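Local atomic coordinates of exopolygalacturonate lyase (Vibrio vulnificus, PDB entry 5A29), a protein that probably cleaves pectate by beta-elimination as a manganese-binding polysaccharide lyase of family 2. Residues W71-P74 / T78-I81; R92-M97 / L108-I113; E484-A489 / L526-T531; G551-K556 / N563-Q568. One frame throughout, in Å; residues are numbered along the deposited sequence.

Contact 1. Residues W71-P74 / T78-I81; sequences WIYP and TATI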
loop_
_atom_site.group_PDB
_atom_site.type_symbol
_atom_site.label_atom_id
_atom_site.label_comp_id
_atom_site.label_asym_id
_atom_site.label_seq_id
_atom_site.Cartn_x
_atom_site.Cartn_y
_atom_site.Cartn_z
ATOM N N TRP A 71 21.584 -6.480 -4.493
ATOM C CA TRP A 71 21.444 -7.326 -3.278
ATOM C C TRP A 71 22.816 -7.949 -3.007
ATOM O O TRP A 71 23.443 -8.438 -3.959
ATOM C CB TRP A 71 20.433 -8.479 -3.533
ATOM C CG TRP A 71 20.045 -9.159 -2.236
ATOM C CD1 TRP A 71 20.598 -10.279 -1.708
ATOM C CD2 TRP A 71 19.048 -8.704 -1.287
ATOM N NE1 TRP A 71 20.023 -10.555 -0.466
ATOM C CE2 TRP A 71 19.057 -9.617 -0.200
ATOM C CE3 TRP A 71 18.142 -7.616 -1.265
ATOM C CZ2 TRP A 71 18.207 -9.494 0.892
ATOM C CZ3 TRP A 71 17.273 -7.491 -0.165
ATOM C CH2 TRP A 71 17.300 -8.437 0.887
ATOM N N ILE A 72 23.255 -7.925 -1.747
ATOM C CA ILE A 72 24.480 -8.599 -1.343
ATOM C C ILE A 72 24.126 -9.841 -0.523
ATOM O O ILE A 72 23.571 -9.724 0.575
ATOM C CB ILE A 72 25.351 -7.680 -0.488
ATOM C CG1 ILE A 72 25.759 -6.463 -1.339
ATOM C CG2 ILE A 72 26.616 -8.437 -0.005
ATOM C CD1 ILE A 72 26.380 -5.367 -0.495
ATOM N N TYR A 73 24.458 -11.014 -1.048
ATOM C CA TYR A 73 24.241 -12.267 -0.299
ATOM C C TYR A 73 25.227 -12.545 0.843
ATOM O O TYR A 73 26.291 -11.948 0.887
ATOM C CB TYR A 73 24.244 -13.445 -1.255
ATOM C CG TYR A 73 23.045 -13.425 -2.130
ATOM C CD1 TYR A 73 21.864 -14.057 -1.727
ATOM C CD2 TYR A 73 23.081 -12.822 -3.381
ATOM C CE1 TYR A 73 20.766 -14.112 -2.563
ATOM C CE2 TYR A 73 21.966 -12.841 -4.217
ATOM C CZ TYR A 73 20.807 -13.465 -3.768
ATOM O OH TYR A 73 19.705 -13.522 -4.565
ATOM N N PRO A 74 24.861 -13.447 1.787
ATOM C CA PRO A 74 25.823 -13.673 2.867
ATOM C C PRO A 74 27.236 -14.130 2.368
ATOM O O PRO A 74 28.220 -13.814 3.023
ATOM C CB PRO A 74 25.118 -14.733 3.754
ATOM C CG PRO A 74 23.640 -14.484 3.519
ATOM C CD PRO A 74 23.571 -14.137 2.033
ATOM N N THR A 78 26.964 -10.646 -5.296
ATOM C CA THR A 78 26.051 -9.491 -5.479
ATOM C C THR A 78 25.194 -9.742 -6.703
ATOM O O THR A 78 25.635 -10.397 -7.667
ATOM C CB THR A 78 26.767 -8.148 -5.643
ATOM O OG1 THR A 78 27.608 -8.208 -6.789
ATOM C CG2 THR A 78 27.570 -7.781 -4.395
ATOM N N ALA A 79 23.921 -9.333 -6.613
ATOM C CA ALA A 79 23.042 -9.426 -7.767
ATOM C C ALA A 79 22.306 -8.091 -7.935
ATOM O O ALA A 79 21.677 -7.592 -7.008
ATOM C CB ALA A 79 22.058 -10.588 -7.650
ATOM N N THR A 80 22.409 -7.543 -9.129
ATOM C CA THR A 80 21.724 -6.301 -9.442
ATOM C C THR A 80 20.219 -6.568 -9.495
ATOM O O THR A 80 19.783 -7.453 -10.232
ATOM C CB THR A 80 22.206 -5.781 -10.819
ATOM O OG1 THR A 80 23.623 -5.549 -10.708
ATOM C CG2 THR A 80 21.547 -4.440 -11.110
ATOM N N ILE A 81 19.436 -5.733 -8.804
ATOM C CA ILE A 81 17.982 -6.046 -8.573
ATOM C C ILE A 81 17.111 -5.499 -9.681
ATOM O O ILE A 81 17.153 -4.291 -9.970
ATOM C CB ILE A 81 17.507 -5.442 -7.228
ATOM C CG1 ILE A 81 18.336 -6.033 -6.105
ATOM C CG2 ILE A 81 15.978 -5.710 -7.035
ATOM C CD1 ILE A 81 18.376 -5.218 -4.843
#
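Trp-71 and Ala-79 exchange two backbone hydrogen bonds, the polar core of this antiparallel pair. Ala-79 N gives to Trp-71 O at 2.8 Å. The return bond, from Trp-71 N to Ala-79 O, is equally short. Trp-71 O also receives a CA-H...O contact from Thr-78 CA at 3.2 Å. Ile-72 and Thr-78 form the next, non-hydrogen-bonded pair. Their side chains lie alongside each other and point the same way, with Ile-72 CG1 3.8 Å from Thr-78 CG2. The other face of the sheet carries Trp-71 and Ala-79. Here Ile-81 CD1 lies against the Trp-71 backbone and 4.1 Å from Trp-71 CB, near the plane of the indole at its edge. The Tyr-73 ring turns its edge to Ala-79, CE2 to CB 4.1 Å, while Trp-71 CD1 sits over one of its faces. The contact is a beta hairpin. Strand 70-72 forms one margin of a small antiparallel sheet, and strand 78-82 lies between it and strand 135-137, where Phe-135 packs on Trp-71 and Ile-81. Trp-71 NE1 is bonded to Glu-552 O, which ties the hairpin to strand 552-553.

Contact 2. Residues R92-M97 / L108-I113; sequences RALTAM and LEAVRI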
loop_
_atom_site.group_PDB
_atom_site.type_symbol
_atom_site.label_atom_id
_atom_site.label_comp_id
_atom_site.label_asym_id
_atom_site.label_seq_id
_atom_site.Cartn_x
_atom_site.Cartn_y
_atom_site.Cartn_z
ATOM N N ARG A 92 3.131 3.927 -13.749
ATOM C CA ARG A 92 2.124 4.941 -13.648
ATOM C C ARG A 92 2.683 6.327 -14.009
ATOM O O ARG A 92 1.961 7.106 -14.555
ATOM C CB ARG A 92 1.505 4.975 -12.250
ATOM C CG ARG A 92 0.627 3.742 -11.917
ATOM C CD ARG A 92 0.092 3.863 -10.469
ATOM N NE ARG A 92 -0.795 2.687 -10.186
ATOM C CZ ARG A 92 -0.362 1.589 -9.506
ATOM N NH1 ARG A 92 0.843 1.538 -9.001
ATOM N NH2 ARG A 92 -1.172 0.550 -9.268
ATOM N N ALA A 93 3.930 6.645 -13.623
ATOM C CA ALA A 93 4.501 7.954 -14.018
ATOM C C ALA A 93 4.685 8.034 -15.518
ATOM O O ALA A 93 4.376 9.076 -16.087
ATOM C CB ALA A 93 5.876 8.121 -13.358
ATOM N N LEU A 94 5.120 6.934 -16.159
ATOM C CA LEU A 94 5.295 6.921 -17.657
ATOM C C LEU A 94 3.981 7.165 -18.343
ATOM O O LEU A 94 3.863 7.985 -19.290
ATOM C CB LEU A 94 5.911 5.623 -18.146
ATOM C CG LEU A 94 7.379 5.367 -17.822
ATOM C CD1 LEU A 94 7.797 3.974 -18.294
ATOM C CD2 LEU A 94 8.308 6.441 -18.448
ATOM N N THR A 95 2.940 6.437 -17.936
ATOM C CA THR A 95 1.656 6.653 -18.603
ATOM C C THR A 95 1.129 8.033 -18.278
ATOM O O THR A 95 0.548 8.708 -19.163
ATOM C CB THR A 95 0.579 5.539 -18.235
ATOM O OG1 THR A 95 0.280 5.576 -16.818
ATOM C CG2 THR A 95 0.972 4.172 -18.679
ATOM N N ALA A 96 1.321 8.517 -17.023
ATOM C CA ALA A 96 0.905 9.884 -16.708
ATOM C C ALA A 96 1.639 10.942 -17.603
ATOM O O ALA A 96 1.027 11.952 -18.023
ATOM C CB ALA A 96 1.111 10.217 -15.205
ATOM N N MET A 97 2.929 10.724 -17.826
ATOM C CA MET A 97 3.734 11.706 -18.611
ATOM C C MET A 97 3.191 11.743 -20.059
ATOM O O MET A 97 3.064 12.823 -20.664
ATOM C CB MET A 97 5.177 11.230 -18.672
ATOM C CG MET A 97 6.087 12.274 -19.308
ATOM S SD MET A 97 6.253 13.764 -18.257
ATOM C CE MET A 97 7.788 14.419 -18.925
ATOM N N LEU A 108 4.570 4.218 -24.527
ATOM C CA LEU A 108 5.089 3.137 -25.345
ATOM C C LEU A 108 6.304 2.429 -24.756
ATOM O O LEU A 108 6.475 1.230 -24.940
ATOM C CB LEU A 108 5.397 3.604 -26.787
ATOM C CG LEU A 108 4.171 3.996 -27.608
ATOM C CD1 LEU A 108 4.645 4.686 -28.903
ATOM C CD2 LEU A 108 3.271 2.762 -27.871
ATOM N N GLU A 109 7.147 3.159 -24.039
ATOM C CA GLU A 109 8.272 2.558 -23.375
ATOM C C GLU A 109 7.752 1.716 -22.171
ATOM O O GLU A 109 8.300 0.647 -21.900
ATOM C CB GLU A 109 9.250 3.647 -22.868
ATOM C CG GLU A 109 10.464 3.122 -22.089
ATOM C CD GLU A 109 11.371 2.206 -22.928
ATOM O OE1 GLU A 109 11.093 2.053 -24.140
ATOM O OE2 GLU A 109 12.338 1.607 -22.389
ATOM N N ALA A 110 6.720 2.200 -21.479
ATOM C CA ALA A 110 6.073 1.373 -20.391
ATOM C C ALA A 110 5.571 0.030 -20.995
ATOM O O ALA A 110 5.814 -1.064 -20.429
ATOM C CB ALA A 110 4.886 2.135 -19.780
ATOM N N VAL A 111 4.940 0.127 -22.175
ATOM C CA VAL A 111 4.502 -1.101 -22.896
ATOM C C VAL A 111 5.671 -2.012 -23.219
ATOM O O VAL A 111 5.672 -3.211 -22.870
ATOM C CB VAL A 111 3.670 -0.785 -24.140
ATOM C CG1 VAL A 111 3.359 -2.082 -24.963
ATOM C CG2 VAL A 111 2.390 -0.082 -23.764
ATOM N N ARG A 112 6.739 -1.439 -23.785
ATOM C CA ARG A 112 7.925 -2.215 -24.088
ATOM C C ARG A 112 8.559 -2.972 -22.903
ATOM O O ARG A 112 8.964 -4.147 -23.020
ATOM C CB ARG A 112 8.991 -1.309 -24.789
ATOM C CG ARG A 112 10.122 -2.092 -25.472
ATOM C CD ARG A 112 11.040 -1.179 -26.312
ATOM N NE ARG A 112 11.944 -0.507 -25.389
ATOM C CZ ARG A 112 13.142 -0.965 -25.038
ATOM N NH1 ARG A 112 13.638 -2.043 -25.607
ATOM N NH2 ARG A 112 13.858 -0.321 -24.122
ATOM N N ILE A 113 8.719 -2.284 -21.778
ATOM C CA ILE A 113 9.240 -2.910 -20.552
ATOM C C ILE A 113 8.288 -4.056 -20.107
ATOM O O ILE A 113 8.717 -5.162 -19.701
ATOM C CB ILE A 113 9.268 -1.869 -19.413
ATOM C CG1 ILE A 113 10.365 -0.805 -19.731
ATOM C CG2 ILE A 113 9.542 -2.597 -18.080
ATOM C CD1 ILE A 113 10.246 0.510 -18.963
#
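Leu-94 meets Ala-110 where two neighbouring helices, 88-101 and 105-120, run roughly antiparallel. The segment axes come within 9.0 Å and their directions differ by 149°. The apolar contacts all depend on one leucine. Its CG lies beside the backbone N and opposite the carbonyl carbon (chi1 -71°), and this sends CD1 across to the second helix. CD1 rests on the methyl of Ala-110, 3.8 Å from its CB, and is equally close to Ala-110 CA. Leu-94 CB adds a second touch on the same methyl. Further along, Leu-94 CD1 reaches Ile-113 CD1 at 4.3 Å, a looser contact. The small side chain of Ala-110 is consistent with so close an approach of the leucine to the helix backbone. Other helices pack around it: Ile-40 of helix 27-46 packs on Leu-94, and Phe-164 of helix 162-168 packs on Ala-110.

The polar interactions stay within one helix or lead elsewhere. Glu-109 and Arg-112, one turn apart, form a side-on salt bridge. Arg-112 NE meets Glu-109 OE1 at 3.0 Å, almost perfectly straight and in the guanidinium plane. Arg-112 NH2 takes the syn lone pair of Glu-109 OE2, also at 3.0 Å. That same OE2 has a second salt bridge, to Arg-48. Two arginines thus share one carboxylate, which would probably favour its charged form. On the first helix, Thr-95 OG1 is hydrogen-bonded to Tyr-161 OH.

The chemistry is therefore divided: the two segments meet essentially through apolar side-chain contacts, while one ion pair stays within helix 105-120 and the other joins Glu-109 to Arg-48.

Contact 3. Residues E484-A489 / L526-T531; sequences EYLEFA and LTLDAT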
loop_
_atom_site.group_PDB
_atom_site.type_symbol
_atom_site.label_atom_id
_atom_site.label_comp_id
_atom_site.label_asym_id
_atom_site.label_seq_id
_atom_site.Cartn_x
_atom_site.Cartn_y
_atom_site.Cartn_z
ATOM N N GLU A 484 -8.139 28.694 -5.246
ATOM C CA GLU A 484 -7.194 28.728 -4.155
ATOM C C GLU A 484 -6.455 27.388 -3.892
ATOM O O GLU A 484 -5.279 27.424 -3.498
ATOM C CB GLU A 484 -7.846 29.137 -2.846
ATOM C CG GLU A 484 -8.393 30.577 -2.835
ATOM C CD GLU A 484 -9.788 30.749 -3.487
ATOM O OE1 GLU A 484 -10.396 29.806 -4.073
ATOM O OE2 GLU A 484 -10.286 31.896 -3.412
ATOM N N TYR A 485 -7.123 26.235 -4.052
ATOM C CA TYR A 485 -6.448 24.956 -3.791
ATOM C C TYR A 485 -5.364 24.715 -4.838
ATOM O O TYR A 485 -4.376 24.016 -4.581
ATOM C CB TYR A 485 -7.437 23.779 -3.861
ATOM C CG TYR A 485 -8.254 23.767 -2.576
ATOM C CD1 TYR A 485 -7.663 23.425 -1.364
ATOM C CD2 TYR A 485 -9.612 24.132 -2.599
ATOM C CE1 TYR A 485 -8.368 23.476 -0.170
ATOM C CE2 TYR A 485 -10.354 24.164 -1.442
ATOM C CZ TYR A 485 -9.718 23.803 -0.228
ATOM O OH TYR A 485 -10.429 23.843 0.922
ATOM N N LEU A 486 -5.562 25.240 -6.039
ATOM C CA LEU A 486 -4.520 25.052 -7.077
ATOM C C LEU A 486 -3.342 25.986 -6.840
ATOM O O LEU A 486 -2.219 25.622 -7.174
ATOM C CB LEU A 486 -5.083 25.344 -8.469
ATOM C CG LEU A 486 -6.131 24.326 -8.909
ATOM C CD1 LEU A 486 -6.483 24.618 -10.367
ATOM C CD2 LEU A 486 -5.598 22.922 -8.757
ATOM N N GLU A 487 -3.607 27.198 -6.379
ATOM C CA GLU A 487 -2.513 28.099 -5.920
ATOM C C GLU A 487 -1.652 27.433 -4.843
ATOM O O GLU A 487 -0.412 27.424 -4.875
ATOM C CB GLU A 487 -3.075 29.400 -5.345
ATOM C CG GLU A 487 -1.985 30.403 -4.973
ATOM C CD GLU A 487 -2.496 31.808 -4.606
ATOM O OE1 GLU A 487 -3.730 32.050 -4.629
ATOM O OE2 GLU A 487 -1.656 32.662 -4.219
ATOM N N PHE A 488 -2.362 26.895 -3.842
ATOM C CA PHE A 488 -1.731 26.166 -2.741
ATOM C C PHE A 488 -0.925 24.960 -3.234
ATOM O O PHE A 488 0.236 24.767 -2.813
ATOM C CB PHE A 488 -2.829 25.727 -1.746
ATOM C CG PHE A 488 -2.314 24.869 -0.602
ATOM C CD1 PHE A 488 -1.714 25.457 0.481
ATOM C CD2 PHE A 488 -2.545 23.467 -0.617
ATOM C CE1 PHE A 488 -1.287 24.701 1.582
ATOM C CE2 PHE A 488 -2.098 22.679 0.461
ATOM C CZ PHE A 488 -1.478 23.291 1.561
ATOM N N ALA A 489 -1.513 24.167 -4.136
ATOM C CA ALA A 489 -0.828 22.975 -4.591
ATOM C C ALA A 489 0.407 23.363 -5.430
ATOM O O ALA A 489 1.424 22.697 -5.382
ATOM C CB ALA A 489 -1.762 22.156 -5.448
ATOM N N LEU A 526 2.776 14.950 -11.708
ATOM C CA LEU A 526 2.058 14.866 -12.985
ATOM C C LEU A 526 0.566 14.917 -12.815
ATOM O O LEU A 526 -0.186 15.385 -13.726
ATOM C CB LEU A 526 2.461 13.614 -13.718
ATOM C CG LEU A 526 3.940 13.620 -14.068
ATOM C CD1 LEU A 526 4.236 12.303 -14.773
ATOM C CD2 LEU A 526 4.310 14.818 -14.994
ATOM N N THR A 527 0.086 14.501 -11.643
ATOM C CA THR A 527 -1.409 14.558 -11.427
ATOM C C THR A 527 -1.769 16.061 -11.291
ATOM O O THR A 527 -2.834 16.546 -11.747
ATOM C CB THR A 527 -1.798 13.730 -10.158
ATOM O OG1 THR A 527 -1.392 12.344 -10.362
ATOM C CG2 THR A 527 -3.369 13.710 -9.949
ATOM N N LEU A 528 -0.912 16.834 -10.599
ATOM C CA LEU A 528 -1.174 18.248 -10.538
ATOM C C LEU A 528 -1.117 18.873 -11.947
ATOM O O LEU A 528 -1.999 19.721 -12.298
ATOM C CB LEU A 528 -0.191 18.949 -9.620
ATOM C CG LEU A 528 -0.215 20.473 -9.623
ATOM C CD1 LEU A 528 -1.602 21.010 -9.264
ATOM C CD2 LEU A 528 0.815 21.115 -8.677
ATOM N N ASP A 529 -0.114 18.466 -12.725
ATOM C CA ASP A 529 -0.005 19.050 -14.087
ATOM C C ASP A 529 -1.257 18.673 -14.893
ATOM O O ASP A 529 -1.780 19.495 -15.676
ATOM C CB ASP A 529 1.155 18.427 -14.817
ATOM C CG ASP A 529 1.543 19.250 -16.019
ATOM O OD1 ASP A 529 1.860 20.469 -15.841
ATOM O OD2 ASP A 529 1.560 18.643 -17.106
ATOM N N ALA A 530 -1.702 17.413 -14.777
ATOM C CA ALA A 530 -2.960 17.023 -15.439
ATOM C C ALA A 530 -4.127 17.909 -15.011
ATOM O O ALA A 530 -4.962 18.285 -15.857
ATOM C CB ALA A 530 -3.243 15.530 -15.182
ATOM N N THR A 531 -4.213 18.275 -13.733
ATOM C CA THR A 531 -5.326 19.021 -13.200
ATOM C C THR A 531 -5.235 20.437 -13.806
ATOM O O THR A 531 -6.245 21.039 -14.134
ATOM C CB THR A 531 -5.291 19.117 -11.634
ATOM O OG1 THR A 531 -5.362 17.797 -11.061
ATOM C CG2 THR A 531 -6.437 19.865 -11.088
#
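Leu-528 and Ala-489 pack closely where helix 484-500 meets helix 521-532. The CG of Leu-528 stands opposite its own backbone N (chi1 171°), and both methyls face the first helix. CD1 lies 4.0 Å from Ala-489 CB. CD2 is 3.7 Å from Ala-489 O, so the leucine straddles the methyl and carbonyl of a single residue. Leu-486 CD2 touches Thr-531 CG2 just as closely, at 3.9 Å, where the two side chains cross at a slant.

Between these two close spots the packing is looser, with Leu-486 CD2 4.5 Å from Leu-528 CD1. The segment axes come no closer than 11.4 Å, crossing at -144°. The solvent side lies on the far flank of the first helix, where Glu-487 is exposed. Tyr-477 and Ile-474 of helix 467-480 pack on Leu-486 and Thr-531 respectively.

Thr-531 offers only its methyl to this interface. Its OG1 turns back to Thr-527 O at 2.9 Å, and is also bonded to Thr-536 OG1. Thr-527 O receives Thr-531 N as well, from the opposite face of its carbonyl plane. The buried hydroxyl is thus satisfied within and beside its own helix, and what joins the two segments is purely van der Waals contact.

Contact 4. Residues G551-K556 / N563-Q568; sequences GEFAGK and NEIYKQ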
loop_
_atom_site.group_PDB
_atom_site.type_symbol
_atom_site.label_atom_id
_atom_site.label_comp_id
_atom_site.label_asym_id
_atom_site.label_seq_id
_atom_site.Cartn_x
_atom_site.Cartn_y
_atom_site.Cartn_z
ATOM N N GLY A 551 15.068 -10.786 2.807
ATOM C CA GLY A 551 15.872 -12.035 2.831
ATOM C C GLY A 551 17.116 -11.787 3.657
ATOM O O GLY A 551 17.107 -10.954 4.582
ATOM N N GLU A 552 18.197 -12.517 3.342
ATOM C CA GLU A 552 19.466 -12.334 4.079
ATOM C C GLU A 552 20.358 -11.380 3.263
ATOM O O GLU A 552 20.633 -11.626 2.088
ATOM C CB GLU A 552 20.220 -13.691 4.282
ATOM C CG GLU A 552 19.492 -14.728 5.151
ATOM C CD GLU A 552 18.455 -15.590 4.394
ATOM O OE1 GLU A 552 18.668 -16.009 3.212
ATOM O OE2 GLU A 552 17.398 -15.886 5.013
ATOM N N PHE A 553 20.802 -10.319 3.903
ATOM C CA PHE A 553 21.592 -9.296 3.205
ATOM C C PHE A 553 22.944 -9.260 3.883
ATOM O O PHE A 553 23.014 -8.885 5.027
ATOM C CB PHE A 553 20.903 -7.918 3.349
ATOM C CG PHE A 553 21.457 -6.862 2.407
ATOM C CD1 PHE A 553 22.629 -6.164 2.736
ATOM C CD2 PHE A 553 20.867 -6.651 1.166
ATOM C CE1 PHE A 553 23.176 -5.230 1.851
ATOM C CE2 PHE A 553 21.415 -5.708 0.279
ATOM C CZ PHE A 553 22.571 -5.005 0.626
ATOM N N ALA A 554 24.012 -9.649 3.189
ATOM C CA ALA A 554 25.364 -9.647 3.813
ATOM C C ALA A 554 25.319 -10.347 5.169
ATOM O O ALA A 554 24.837 -11.480 5.271
ATOM C CB ALA A 554 25.881 -8.238 4.002
ATOM N N GLY A 555 25.736 -9.624 6.203
ATOM C CA GLY A 555 25.819 -10.158 7.573
ATOM C C GLY A 555 24.482 -10.319 8.286
ATOM O O GLY A 555 24.449 -10.855 9.391
ATOM N N LYS A 556 23.375 -9.881 7.660
ATOM C CA LYS A 556 22.138 -9.660 8.401
ATOM C C LYS A 556 21.072 -10.638 7.958
ATOM O O LYS A 556 20.694 -10.653 6.808
ATOM C CB LYS A 556 21.646 -8.220 8.217
ATOM C CG LYS A 556 20.880 -7.725 9.413
ATOM C CD LYS A 556 19.693 -6.921 8.956
ATOM C CE LYS A 556 19.471 -5.741 9.869
ATOM N NZ LYS A 556 20.598 -4.785 9.673
ATOM N N ASN A 563 15.774 -0.830 4.285
ATOM C CA ASN A 563 16.777 -0.332 5.181
ATOM C C ASN A 563 18.172 -0.540 4.596
ATOM O O ASN A 563 18.937 0.407 4.511
ATOM C CB ASN A 563 16.699 -1.075 6.495
ATOM C CG ASN A 563 17.675 -0.527 7.493
ATOM O OD1 ASN A 563 17.559 0.628 7.920
ATOM N ND2 ASN A 563 18.678 -1.330 7.843
ATOM N N GLU A 564 18.482 -1.767 4.179
ATOM C CA GLU A 564 19.875 -2.154 3.823
ATOM C C GLU A 564 20.349 -1.413 2.579
ATOM O O GLU A 564 21.568 -1.244 2.394
ATOM C CB GLU A 564 20.007 -3.669 3.567
ATOM C CG GLU A 564 19.641 -4.504 4.823
ATOM C CD GLU A 564 20.275 -3.983 6.116
ATOM O OE1 GLU A 564 21.519 -3.897 6.193
ATOM O OE2 GLU A 564 19.560 -3.634 7.069
ATOM N N ILE A 565 19.408 -1.048 1.702
ATOM C CA ILE A 565 19.725 -0.244 0.522
ATOM C C ILE A 565 19.258 1.225 0.642
ATOM O O ILE A 565 20.079 2.152 0.629
ATOM C CB ILE A 565 19.218 -0.881 -0.766
ATOM C CG1 ILE A 565 19.884 -2.256 -0.949
ATOM C CG2 ILE A 565 19.378 0.071 -1.962
ATOM C CD1 ILE A 565 19.352 -3.109 -2.079
ATOM N N TYR A 566 17.949 1.442 0.810
ATOM C CA TYR A 566 17.380 2.750 0.579
ATOM C C TYR A 566 17.540 3.718 1.726
ATOM O O TYR A 566 17.217 4.924 1.552
ATOM C CB TYR A 566 15.899 2.663 0.075
ATOM C CG TYR A 566 15.851 1.917 -1.237
ATOM C CD1 TYR A 566 16.320 2.513 -2.414
ATOM C CD2 TYR A 566 15.444 0.588 -1.289
ATOM C CE1 TYR A 566 16.282 1.848 -3.613
ATOM C CE2 TYR A 566 15.406 -0.091 -2.475
ATOM C CZ TYR A 566 15.857 0.551 -3.627
ATOM O OH TYR A 566 15.838 -0.104 -4.812
ATOM N N LYS A 567 18.056 3.249 2.866
ATOM C CA LYS A 567 18.380 4.171 3.971
ATOM C C LYS A 567 19.904 4.391 4.176
ATOM O O LYS A 567 20.286 5.133 5.063
ATOM C CB LYS A 567 17.772 3.723 5.326
ATOM C CG LYS A 567 16.252 3.819 5.362
ATOM C CD LYS A 567 15.781 3.440 6.744
ATOM C CE LYS A 567 14.321 3.728 6.826
ATOM N NZ LYS A 567 13.883 3.415 8.214
ATOM N N GLN A 568 20.700 3.815 3.320
ATOM C CA GLN A 568 22.163 4.094 3.338
ATOM C C GLN A 568 22.431 5.597 3.007
ATOM O O GLN A 568 21.692 6.265 2.218
ATOM C CB GLN A 568 22.855 3.183 2.312
ATOM C CG GLN A 568 22.749 1.699 2.657
ATOM C CD GLN A 568 23.107 1.433 4.122
ATOM O OE1 GLN A 568 24.248 1.646 4.506
ATOM N NE2 GLN A 568 22.112 1.026 4.960
#
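The first torsions bring Glu-564 over a face of the Phe-553 ring. The phenyl ring is swung opposite its backbone N (chi1 -167°), toward segment 563-568. Glu-564 has CG beside its own N and then bends at chi2 (-46°), which lays its aliphatic part over the ring and turns the carboxylate to Lys-556. Glu-564 CB stands over the middle of one ring face, 3.7 Å from the centroid of Phe-553 and 11° off the normal, a CH-pi contact. The two side chains slide past each other in opposite directions. Ile-565 crosses the ring at about a right angle, with its CG1 4.0 Å from Phe-553 CE2.

The polar end is a salt bridge. Lys-556 reaches it by a chain bent at several bonds, and its NZ lies 3.0 Å from Glu-564 OE2. Asn-563 ND2 gives a short bond of 2.6 Å to the same oxygen. The two donors approach from opposite faces of the carboxylate plane, so OE2 is gripped from both sides and the group's rotation is probably restricted. This should also favour the ionised carboxylate.

Within the second segment Gln-568 NE2 gives a rather long 3.3 Å bond to Asn-563 O. Trp-71 meets the Phe-553 ring edge-to-face.

The first segment holds the type II' turn, Phe-553 to Lys-556, of a tight hairpin between strands 552-553 and 556-560. Backbone hydrogen bonds between these two residues close it in both directions. The short helix 561-564 that follows folds back on it, and a type I turn from Ile-565 to Gln-568 leads toward the C-terminus.

Along the chain the four contacts follow in series, each closing before the next opens. Contacts 1 and 4 are distant in sequence but their centres lie about 10 Å apart. They join directly, with Ile-72 O 2.7 Å from Ala-554 N, so the C-terminal hairpin packs against the N-terminal one. The side chain of Trp-71 lies about 11 Å from the bound manganese ion. Contacts 2 and 3 belong to the helical part, with centres about 22 Å apart. Leu-526 of helix 521-532 packs on Ala-96 of helix 88-101 and bridges them. Contacts 1 and 3 are farthest apart, about 40 Å between centres. Early and late parts of the chain thus meet through strands at one place and through helices at another.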